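Local coordinates for Peptide/nickel transport system substrate-binding protein (Listeria monocytogenes serotype 1/2a, PDB 5KZT) that binds peptides and probably hands them on to a membrane transporter for uptake into the cell, at residues L17-S22 against Y519-T524; F194-W199 against K204-V209; N226-Q231 against D243-T248. All coordinates share one frame; numbering follows the deposited sequence.

Contact 1 of 3, residues L17-S22 against Y519-T524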
loop_
_atom_site.group_PDB
_atom_site.type_symbol
_atom_site.label_atom_id
_atom_site.label_comp_id
_atom_site.label_asym_id
_atom_site.label_seq_id
_atom_site.Cartn_x
_atom_site.Cartn_y
_atom_site.Cartn_z
ATOM N N LEU A 17 23.274 8.714 0.882
ATOM C CA LEU A 17 22.021 9.382 0.567
ATOM C C LEU A 17 21.236 9.576 1.867
ATOM O O LEU A 17 21.184 8.669 2.700
ATOM C CB LEU A 17 21.247 8.546 -0.439
ATOM C CG LEU A 17 19.859 8.988 -0.908
ATOM C CD1 LEU A 17 19.882 10.344 -1.600
ATOM C CD2 LEU A 17 19.252 7.923 -1.803
ATOM N N ASN A 18 20.670 10.767 2.052
ATOM C CA ASN A 18 19.927 11.131 3.275
ATOM C C ASN A 18 18.465 11.447 2.948
ATOM O O ASN A 18 18.166 12.419 2.247
ATOM C CB ASN A 18 20.579 12.336 3.961
ATOM C CG ASN A 18 21.952 12.030 4.503
ATOM O OD1 ASN A 18 22.144 11.046 5.200
ATOM N ND2 ASN A 18 22.911 12.877 4.198
ATOM N N LEU A 19 17.564 10.613 3.452
ATOM C CA LEU A 19 16.149 10.679 3.106
ATOM C C LEU A 19 15.335 10.899 4.362
ATOM O O LEU A 19 15.852 10.771 5.485
ATOM C CB LEU A 19 15.708 9.388 2.419
ATOM C CG LEU A 19 16.367 9.015 1.084
ATOM C CD1 LEU A 19 15.791 7.697 0.585
ATOM C CD2 LEU A 19 16.220 10.114 0.041
ATOM N N THR A 20 14.068 11.253 4.160
ATOM C CA THR A 20 13.096 11.352 5.238
ATOM C C THR A 20 11.935 10.394 4.993
ATOM O O THR A 20 11.690 9.955 3.863
ATOM C CB THR A 20 12.506 12.770 5.381
ATOM O OG1 THR A 20 11.634 13.033 4.277
ATOM C CG2 THR A 20 13.583 13.814 5.442
ATOM N N GLU A 21 11.219 10.079 6.062
ATOM C CA GLU A 21 9.981 9.309 5.988
ATOM C C GLU A 21 8.972 9.988 6.923
ATOM O O GLU A 21 9.375 10.646 7.868
ATOM C CB GLU A 21 10.262 7.867 6.398
ATOM C CG GLU A 21 9.123 6.865 6.208
ATOM C CD GLU A 21 8.551 6.836 4.800
ATOM O OE1 GLU A 21 8.941 5.946 4.008
ATOM O OE2 GLU A 21 7.671 7.680 4.501
ATOM N N SER A 22 7.676 9.836 6.650
ATOM C CA SER A 22 6.634 10.562 7.385
ATOM C C SER A 22 6.065 9.826 8.610
ATOM O O SER A 22 5.214 10.368 9.312
ATOM C CB SER A 22 5.496 10.893 6.424
ATOM O OG SER A 22 5.051 9.712 5.779
ATOM N N TYR A 519 9.791 2.536 -3.928
ATOM C CA TYR A 519 11.101 2.834 -4.509
ATOM C C TYR A 519 12.002 1.621 -4.557
ATOM O O TYR A 519 11.822 0.659 -3.799
ATOM C CB TYR A 519 11.794 3.959 -3.733
ATOM C CG TYR A 519 11.090 5.279 -3.867
ATOM C CD1 TYR A 519 10.066 5.642 -2.993
ATOM C CD2 TYR A 519 11.433 6.174 -4.889
ATOM C CE1 TYR A 519 9.415 6.869 -3.119
ATOM C CE2 TYR A 519 10.762 7.387 -5.037
ATOM C CZ TYR A 519 9.762 7.729 -4.154
ATOM O OH TYR A 519 9.118 8.957 -4.290
ATOM N N THR A 520 12.958 1.667 -5.478
ATOM C CA THR A 520 14.058 0.709 -5.509
ATOM C C THR A 520 15.330 1.537 -5.578
ATOM O O THR A 520 15.586 2.198 -6.593
ATOM C CB THR A 520 13.957 -0.240 -6.702
ATOM O OG1 THR A 520 12.719 -0.968 -6.626
ATOM C CG2 THR A 520 15.144 -1.229 -6.709
ATOM N N TYR A 521 16.103 1.521 -4.491
ATOM C CA TYR A 521 17.333 2.300 -4.400
ATOM C C TYR A 521 18.555 1.575 -4.953
ATOM O O TYR A 521 19.644 2.167 -4.969
ATOM C CB TYR A 521 17.635 2.686 -2.950
ATOM C CG TYR A 521 16.504 3.370 -2.229
ATOM C CD1 TYR A 521 15.771 4.411 -2.835
ATOM C CD2 TYR A 521 16.175 3.008 -0.946
ATOM C CE1 TYR A 521 14.731 5.047 -2.163
ATOM C CE2 TYR A 521 15.140 3.643 -0.259
ATOM C CZ TYR A 521 14.418 4.654 -0.868
ATOM O OH TYR A 521 13.381 5.240 -0.166
ATOM N N LYS A 522 18.375 0.323 -5.385
ATOM C CA LYS A 522 19.461 -0.579 -5.787
ATOM C C LYS A 522 20.523 0.108 -6.637
ATOM O O LYS A 522 21.689 -0.010 -6.311
ATOM C CB LYS A 522 18.901 -1.791 -6.535
ATOM C CG LYS A 522 19.919 -2.810 -7.001
ATOM C CD LYS A 522 19.247 -3.936 -7.773
ATOM C CE LYS A 522 20.287 -4.766 -8.500
ATOM N NZ LYS A 522 19.698 -5.973 -9.132
ATOM N N GLU A 523 20.118 0.801 -7.703
ATOM C CA GLU A 523 21.080 1.365 -8.679
ATOM C C GLU A 523 21.106 2.884 -8.661
ATOM O O GLU A 523 21.653 3.510 -9.562
ATOM C CB GLU A 523 20.790 0.840 -10.086
ATOM C CG GLU A 523 20.829 -0.682 -10.182
ATOM C CD GLU A 523 20.918 -1.197 -11.619
ATOM O OE1 GLU A 523 21.878 -0.870 -12.331
ATOM O OE2 GLU A 523 20.052 -1.988 -12.037
ATOM N N THR A 524 20.518 3.478 -7.630
ATOM C CA THR A 524 20.604 4.901 -7.392
ATOM C C THR A 524 22.048 5.287 -7.092
ATOM O O THR A 524 22.803 4.516 -6.493
ATOM C CB THR A 524 19.675 5.274 -6.233
ATOM O OG1 THR A 524 18.371 4.805 -6.576
ATOM C CG2 THR A 524 19.642 6.778 -5.956
#
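Leu19 and Tyr521 point at each other from opposite directions, one methyl meeting the hydroxyl end of a ring. Leu19 belongs to strand 16-21, an outermost strand of a mixed four-stranded sheet, while Tyr521 opens the type I beta turn Tyr521-Thr524 near the C terminus. With CG beside its backbone N (chi1 -62°) and an extended chi2, Leu19 sends CD1 out toward the tyrosine, 3.5 Å from Tyr521 OH. The same methyl is 3.6 Å from Tyr521 CZ, with CE1 and CE2 a little farther off, and it approaches the ring obliquely. Tyr521 OH has a hydrogen-bonding partner elsewhere, so the leucine packs beside a polar atom that is already satisfied. Ile225, on neighbouring strand 224-229, touches both Leu19 and the tyrosine.

Two residues earlier on the same strand, Leu17 also faces the turn, but more loosely. The turn is closed by Thr524 N bonding to Tyr521 O at 3.1 Å, which brings Thr524 back near the tyrosine's backbone. Its hydroxyl OG1 is engaged by the backbone O of Asn509, and its methyl makes the apolar contact: Thr524 CG2 lies 4.3 Å from Leu17 CD2.

Contact 2 of 3, residues F194-W199 against K204-V209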
loop_
_atom_site.group_PDB
_atom_site.type_symbol
_atom_site.label_atom_id
_atom_site.label_comp_id
_atom_site.label_asym_id
_atom_site.label_seq_id
_atom_site.Cartn_x
_atom_site.Cartn_y
_atom_site.Cartn_z
ATOM N N PHE A 194 20.550 -4.102 0.143
ATOM C CA PHE A 194 20.938 -3.437 1.369
ATOM C C PHE A 194 20.623 -4.293 2.601
ATOM O O PHE A 194 19.733 -5.152 2.569
ATOM C CB PHE A 194 20.228 -2.086 1.454
ATOM C CG PHE A 194 20.583 -1.152 0.330
ATOM C CD1 PHE A 194 21.737 -0.391 0.383
ATOM C CD2 PHE A 194 19.773 -1.041 -0.779
ATOM C CE1 PHE A 194 22.087 0.460 -0.666
ATOM C CE2 PHE A 194 20.123 -0.209 -1.844
ATOM C CZ PHE A 194 21.274 0.562 -1.774
ATOM N N GLU A 195 21.420 -4.113 3.645
ATOM C CA GLU A 195 21.067 -4.552 4.983
ATOM C C GLU A 195 20.429 -3.376 5.732
ATOM O O GLU A 195 20.829 -2.230 5.505
ATOM C CB GLU A 195 22.320 -4.933 5.741
ATOM C CG GLU A 195 23.120 -6.034 5.091
ATOM C CD GLU A 195 24.233 -6.508 5.989
ATOM O OE1 GLU A 195 25.213 -5.750 6.186
ATOM O OE2 GLU A 195 24.116 -7.638 6.495
ATOM N N LEU A 196 19.488 -3.667 6.635
ATOM C CA LEU A 196 18.932 -2.672 7.558
ATOM C C LEU A 196 19.733 -2.665 8.850
ATOM O O LEU A 196 20.048 -3.717 9.381
ATOM C CB LEU A 196 17.447 -2.923 7.864
ATOM C CG LEU A 196 16.646 -1.810 8.544
ATOM C CD1 LEU A 196 16.447 -0.627 7.602
ATOM C CD2 LEU A 196 15.286 -2.294 9.011
ATOM N N LYS A 197 20.073 -1.471 9.329
ATOM C CA LYS A 197 20.779 -1.280 10.592
ATOM C C LYS A 197 20.078 -0.178 11.365
ATOM O O LYS A 197 19.339 0.616 10.787
ATOM C CB LYS A 197 22.234 -0.823 10.366
ATOM C CG LYS A 197 23.125 -1.791 9.624
ATOM C CD LYS A 197 23.435 -3.030 10.456
ATOM C CE LYS A 197 24.454 -3.940 9.780
ATOM N NZ LYS A 197 24.057 -5.367 9.895
ATOM N N ASP A 198 20.342 -0.149 12.670
ATOM C CA ASP A 198 19.981 0.956 13.572
ATOM C C ASP A 198 18.485 1.119 13.827
ATOM O O ASP A 198 18.078 2.135 14.365
ATOM C CB ASP A 198 20.561 2.295 13.073
ATOM C CG ASP A 198 22.051 2.220 12.796
ATOM O OD1 ASP A 198 22.780 1.727 13.659
ATOM O OD2 ASP A 198 22.495 2.674 11.732
ATOM N N TRP A 199 17.673 0.133 13.454
ATOM C CA TRP A 199 16.242 0.207 13.695
ATOM C C TRP A 199 15.986 -0.625 14.941
ATOM O O TRP A 199 16.241 -1.842 14.929
ATOM C CB TRP A 199 15.447 -0.316 12.491
ATOM C CG TRP A 199 13.981 -0.227 12.676
ATOM C CD1 TRP A 199 13.264 0.886 13.005
ATOM C CD2 TRP A 199 13.044 -1.293 12.583
ATOM N NE1 TRP A 199 11.930 0.580 13.109
ATOM C CE2 TRP A 199 11.762 -0.750 12.837
ATOM C CE3 TRP A 199 13.150 -2.655 12.272
ATOM C CZ2 TRP A 199 10.589 -1.532 12.822
ATOM C CZ3 TRP A 199 11.976 -3.444 12.263
ATOM C CH2 TRP A 199 10.714 -2.865 12.536
ATOM N N LYS A 204 12.978 6.598 15.414
ATOM C CA LYS A 204 12.717 7.534 14.325
ATOM C C LYS A 204 13.827 7.631 13.282
ATOM O O LYS A 204 13.798 8.532 12.440
ATOM C CB LYS A 204 12.438 8.911 14.913
ATOM C CG LYS A 204 11.276 8.916 15.888
ATOM C CD LYS A 204 10.807 10.325 16.193
ATOM C CE LYS A 204 11.894 11.152 16.863
ATOM N NZ LYS A 204 11.425 12.560 17.108
ATOM N N LYS A 205 14.784 6.699 13.332
ATOM C CA LYS A 205 15.879 6.622 12.386
ATOM C C LYS A 205 16.144 5.172 12.032
ATOM O O LYS A 205 15.875 4.257 12.820
ATOM C CB LYS A 205 17.134 7.278 12.975
ATOM C CG LYS A 205 16.919 8.757 13.192
ATOM C CD LYS A 205 18.155 9.555 13.568
ATOM C CE LYS A 205 17.719 10.925 14.066
ATOM N NZ LYS A 205 18.552 11.990 13.493
ATOM N N TRP A 206 16.615 4.964 10.820
ATOM C CA TRP A 206 17.123 3.679 10.401
ATOM C C TRP A 206 18.024 3.894 9.202
ATOM O O TRP A 206 18.037 4.985 8.612
ATOM C CB TRP A 206 15.995 2.691 10.077
ATOM C CG TRP A 206 14.979 3.167 9.086
ATOM C CD1 TRP A 206 15.019 3.001 7.739
ATOM C CD2 TRP A 206 13.745 3.856 9.367
ATOM N NE1 TRP A 206 13.909 3.548 7.161
ATOM C CE2 TRP A 206 13.106 4.074 8.133
ATOM C CE3 TRP A 206 13.122 4.293 10.537
ATOM C CZ2 TRP A 206 11.868 4.721 8.026
ATOM C CZ3 TRP A 206 11.888 4.932 10.441
ATOM C CH2 TRP A 206 11.277 5.149 9.187
ATOM N N THR A 207 18.767 2.841 8.854
ATOM C CA THR A 207 19.872 2.926 7.910
ATOM C C THR A 207 19.891 1.726 6.972
ATOM O O THR A 207 19.663 0.602 7.403
ATOM C CB THR A 207 21.215 2.959 8.663
ATOM O OG1 THR A 207 21.119 3.888 9.734
ATOM C CG2 THR A 207 22.359 3.365 7.763
ATOM N N TYR A 208 20.167 1.982 5.695
ATOM C CA TYR A 208 20.414 0.934 4.726
ATOM C C TYR A 208 21.893 0.951 4.474
ATOM O O TYR A 208 22.458 2.027 4.254
ATOM C CB TYR A 208 19.677 1.212 3.419
ATOM C CG TYR A 208 18.165 1.240 3.538
ATOM C CD1 TYR A 208 17.435 0.058 3.648
ATOM C CD2 TYR A 208 17.456 2.447 3.530
ATOM C CE1 TYR A 208 16.065 0.072 3.753
ATOM C CE2 TYR A 208 16.069 2.459 3.626
ATOM C CZ TYR A 208 15.388 1.258 3.725
ATOM O OH TYR A 208 14.034 1.279 3.817
ATOM N N VAL A 209 22.531 -0.217 4.504
ATOM C CA VAL A 209 23.949 -0.299 4.165
ATOM C C VAL A 209 24.100 -1.321 3.063
ATOM O O VAL A 209 23.458 -2.368 3.100
ATOM C CB VAL A 209 24.831 -0.662 5.380
ATOM C CG1 VAL A 209 26.297 -0.637 4.987
ATOM C CG2 VAL A 209 24.624 0.344 6.508
#
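Leu196 and Tyr208 sit side by side on the buried face of two paired strands, and Leu196 CD1 is the atom on which the packing there converges. Its CG lies anti to the backbone N (chi1 -166°), which turns CD1 toward the other strand: it comes 3.4 Å from Thr207 O and 3.9 Å from Tyr208 CE1, and it also touches Trp206 CD1. At one end of this face, the side chains of Phe194 and Tyr208 cross at about a right angle with their CB atoms in contact, and the backbone of Val209 reaches the edge of the Phe194 ring. At the other end, Trp199 CB rests 3.9 Å from Trp206 CB. The two indole planes are inclined at 78° to each other. Val41 of helix 36-45 touches both Leu196 and Tyr208, and Ile25 touches both tryptophans.

The framework is an antiparallel beta hairpin, strands 194-197 and 205-210. Glu195 and Val209 form a hydrogen-bonded pair, with Glu195 N to Val209 O at 2.7 Å and Val209 N to Glu195 O at 2.8 Å. Lys197 and Thr207 form the next such pair, but Thr207 N reaches Lys197 O along a more bent path (139°).

Glu195, Lys197, Thr207 and Val209 lie on the other face, which is more open to solvent at Glu195, Lys197 and Val209, though Thr207 is buried against strand 224-229. Lys197 CG just meets Val209 CG2 at 4.1 Å, and the lysine's ammonium makes a long salt bridge back to Glu195 OE1. The firm polar link on this side comes where the first strand ends: Asp198, at positive phi, swings its carboxylate back over the hairpin, and Thr207 OG1 donates to the anti lone pair of Asp198 OD2 at 2.7 Å.

Contact 3 of 3, residues N226-Q231 against D243-T248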
loop_
_atom_site.group_PDB
_atom_site.type_symbol
_atom_site.label_atom_id
_atom_site.label_comp_id
_atom_site.label_asym_id
_atom_site.label_seq_id
_atom_site.Cartn_x
_atom_site.Cartn_y
_atom_site.Cartn_z
ATOM N N ASN A 226 20.627 6.930 4.803
ATOM C CA ASN A 226 20.179 7.291 6.147
ATOM C C ASN A 226 18.761 7.814 6.047
ATOM O O ASN A 226 18.475 8.681 5.200
ATOM C CB ASN A 226 21.067 8.394 6.725
ATOM C CG ASN A 226 22.527 7.984 6.805
ATOM O OD1 ASN A 226 22.846 6.942 7.385
ATOM N ND2 ASN A 226 23.428 8.793 6.226
ATOM N N VAL A 227 17.879 7.305 6.906
ATOM C CA VAL A 227 16.480 7.728 6.930
ATOM C C VAL A 227 16.117 8.243 8.307
ATOM O O VAL A 227 16.476 7.623 9.315
ATOM C CB VAL A 227 15.521 6.569 6.570
ATOM C CG1 VAL A 227 14.102 7.093 6.435
ATOM C CG2 VAL A 227 15.979 5.896 5.288
ATOM N N GLN A 228 15.408 9.372 8.344
ATOM C CA GLN A 228 14.858 9.915 9.595
ATOM C C GLN A 228 13.397 10.287 9.406
ATOM O O GLN A 228 12.972 10.718 8.334
ATOM C CB GLN A 228 15.677 11.094 10.096
ATOM C CG GLN A 228 15.735 12.263 9.149
ATOM C CD GLN A 228 16.603 13.383 9.672
ATOM O OE1 GLN A 228 16.290 14.004 10.688
ATOM N NE2 GLN A 228 17.685 13.666 8.968
ATOM N N VAL A 229 12.626 10.118 10.466
ATOM C CA VAL A 229 11.232 10.509 10.461
ATOM C C VAL A 229 11.079 12.020 10.609
ATOM O O VAL A 229 11.622 12.620 11.532
ATOM C CB VAL A 229 10.452 9.765 11.554
ATOM C CG1 VAL A 229 9.012 10.255 11.616
ATOM C CG2 VAL A 229 10.505 8.274 11.266
ATOM N N VAL A 230 10.357 12.630 9.675
ATOM C CA VAL A 230 10.059 14.078 9.695
ATOM C C VAL A 230 8.589 14.201 9.341
ATOM O O VAL A 230 8.156 13.625 8.363
ATOM C CB VAL A 230 10.879 14.880 8.656
ATOM C CG1 VAL A 230 10.517 16.368 8.732
ATOM C CG2 VAL A 230 12.381 14.696 8.883
ATOM N N GLN A 231 7.833 14.943 10.135
ATOM C CA GLN A 231 6.378 14.969 10.003
ATOM C C GLN A 231 5.810 16.358 9.793
ATOM O O GLN A 231 4.604 16.582 10.000
ATOM C CB GLN A 231 5.777 14.350 11.246
ATOM C CG GLN A 231 6.241 12.920 11.442
ATOM C CD GLN A 231 5.453 12.233 12.515
ATOM O OE1 GLN A 231 5.480 12.662 13.667
ATOM N NE2 GLN A 231 4.707 11.187 12.143
ATOM N N ASP A 243 21.638 21.058 4.026
ATOM C CA ASP A 243 22.268 19.858 3.428
ATOM C C ASP A 243 22.302 18.612 4.305
ATOM O O ASP A 243 23.183 17.773 4.150
ATOM C CB ASP A 243 23.677 20.193 2.926
ATOM C CG ASP A 243 23.675 21.321 1.905
ATOM O OD1 ASP A 243 22.791 21.330 1.020
ATOM O OD2 ASP A 243 24.547 22.187 1.976
ATOM N N LYS A 244 21.330 18.483 5.208
ATOM C CA LYS A 244 21.212 17.305 6.079
ATOM C C LYS A 244 20.317 16.238 5.478
ATOM O O LYS A 244 20.379 15.080 5.887
ATOM C CB LYS A 244 20.680 17.704 7.453
ATOM C CG LYS A 244 21.495 18.762 8.175
ATOM C CD LYS A 244 22.820 18.222 8.635
ATOM C CE LYS A 244 23.601 19.288 9.374
ATOM N NZ LYS A 244 24.946 18.742 9.701
ATOM N N VAL A 245 19.435 16.628 4.558
ATOM C CA VAL A 245 18.692 15.661 3.749
ATOM C C VAL A 245 18.763 16.080 2.304
ATOM O O VAL A 245 18.950 17.251 2.006
ATOM C CB VAL A 245 17.221 15.490 4.190
ATOM C CG1 VAL A 245 17.150 15.058 5.648
ATOM C CG2 VAL A 245 16.388 16.747 3.959
ATOM N N ASP A 246 18.612 15.105 1.415
ATOM C CA ASP A 246 18.749 15.298 -0.023
ATOM C C ASP A 246 17.424 15.363 -0.783
ATOM O O ASP A 246 17.410 15.667 -1.977
ATOM C CB ASP A 246 19.615 14.187 -0.599
ATOM C CG ASP A 246 20.984 14.152 0.023
ATOM O OD1 ASP A 246 21.628 15.221 0.102
ATOM O OD2 ASP A 246 21.419 13.069 0.465
ATOM N N ARG A 247 16.332 15.062 -0.091
ATOM C CA ARG A 247 15.000 15.020 -0.666
ATOM C C ARG A 247 14.015 15.223 0.481
ATOM O O ARG A 247 14.166 14.611 1.542
ATOM C CB ARG A 247 14.804 13.678 -1.357
ATOM C CG ARG A 247 13.559 13.544 -2.193
ATOM C CD ARG A 247 13.649 12.285 -3.023
ATOM N NE ARG A 247 12.641 12.175 -4.071
ATOM C CZ ARG A 247 11.568 11.400 -4.024
ATOM N NH1 ARG A 247 11.291 10.663 -2.943
ATOM N NH2 ARG A 247 10.754 11.377 -5.074
ATOM N N THR A 248 13.041 16.110 0.303
ATOM C CA THR A 248 12.089 16.405 1.365
ATOM C C THR A 248 10.675 16.646 0.825
ATOM O O THR A 248 10.481 17.343 -0.157
ATOM C CB THR A 248 12.586 17.591 2.225
ATOM O OG1 THR A 248 11.759 17.741 3.384
ATOM C CG2 THR A 248 12.599 18.890 1.431
#
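The amide nitrogen of Gln228, NE2, is the atom that carries the meeting with Val245 and Lys244: it lies 3.6 Å from Val245 CG1 and 4.3 Å from Lys244 O. Neither approach is a hydrogen bond, so what joins the segments is light van der Waals packing of an amide against a methyl. The contact spans a strand-helix-strand passage. Strand 224-229 leads into helix 233-241, which ends in a Schellman motif with Asp243 as the C-prime residue at positive phi, and the chain then turns into strand 247-250.

Two torsions carry the amide of Gln228 across. Its CG sits between the backbone N and the carbonyl carbon (chi1 61°), and the next bond is extended (chi2 -178°), so the amide is carried well off the strand toward the helix end. The two side chains meet at about a right angle. Val245 CG1 lies well out of the amide plane, to one side of it, rather than in line with the flat group.

Leu239, in the last turn of the helix, lines this spot and touches Gln228, Lys244 and Val245 alike. Thr20 of strand 16-21 lies beside the pair and is touched by Val245 and by Val230. Just beyond, Asp246 turns from the contact to serve other elements, with OD2 taking the backbone N of Asn18 and OD1 meeting Tyr506 OH.

In Val245, CG1 stands anti to the carbonyl carbon (chi1 -58°), while CG2 lies between the backbone N and the carbonyl carbon. The oxygen of the glutamine amide is turned the other way: Gln228 OE1 is 5.2 Å from Val245 CG1.

How the contacts relate
From the N terminus, strand 16-21 opens contact 1, which does not close until residues 519-524, so nearly the whole chain lies between its halves. Contacts 2 and 3 both fall within that span and follow each other in series without crossing: contact 2 closes a short hairpin loop, contact 3 a span filled mostly by helix 233-241. Strands 16-21, 224-229, 205-210 and 194-197 lie in that order across one mixed sheet, which all three contacts reach. Contact 1 brings the C-terminal turn to it, and contact 3 brings up the link from helix 233-241 into strand 247-250, which belongs to a different sheet. Phe194 touching Tyr521, and Trp206 touching Glu21, join contacts 1 and 2 directly.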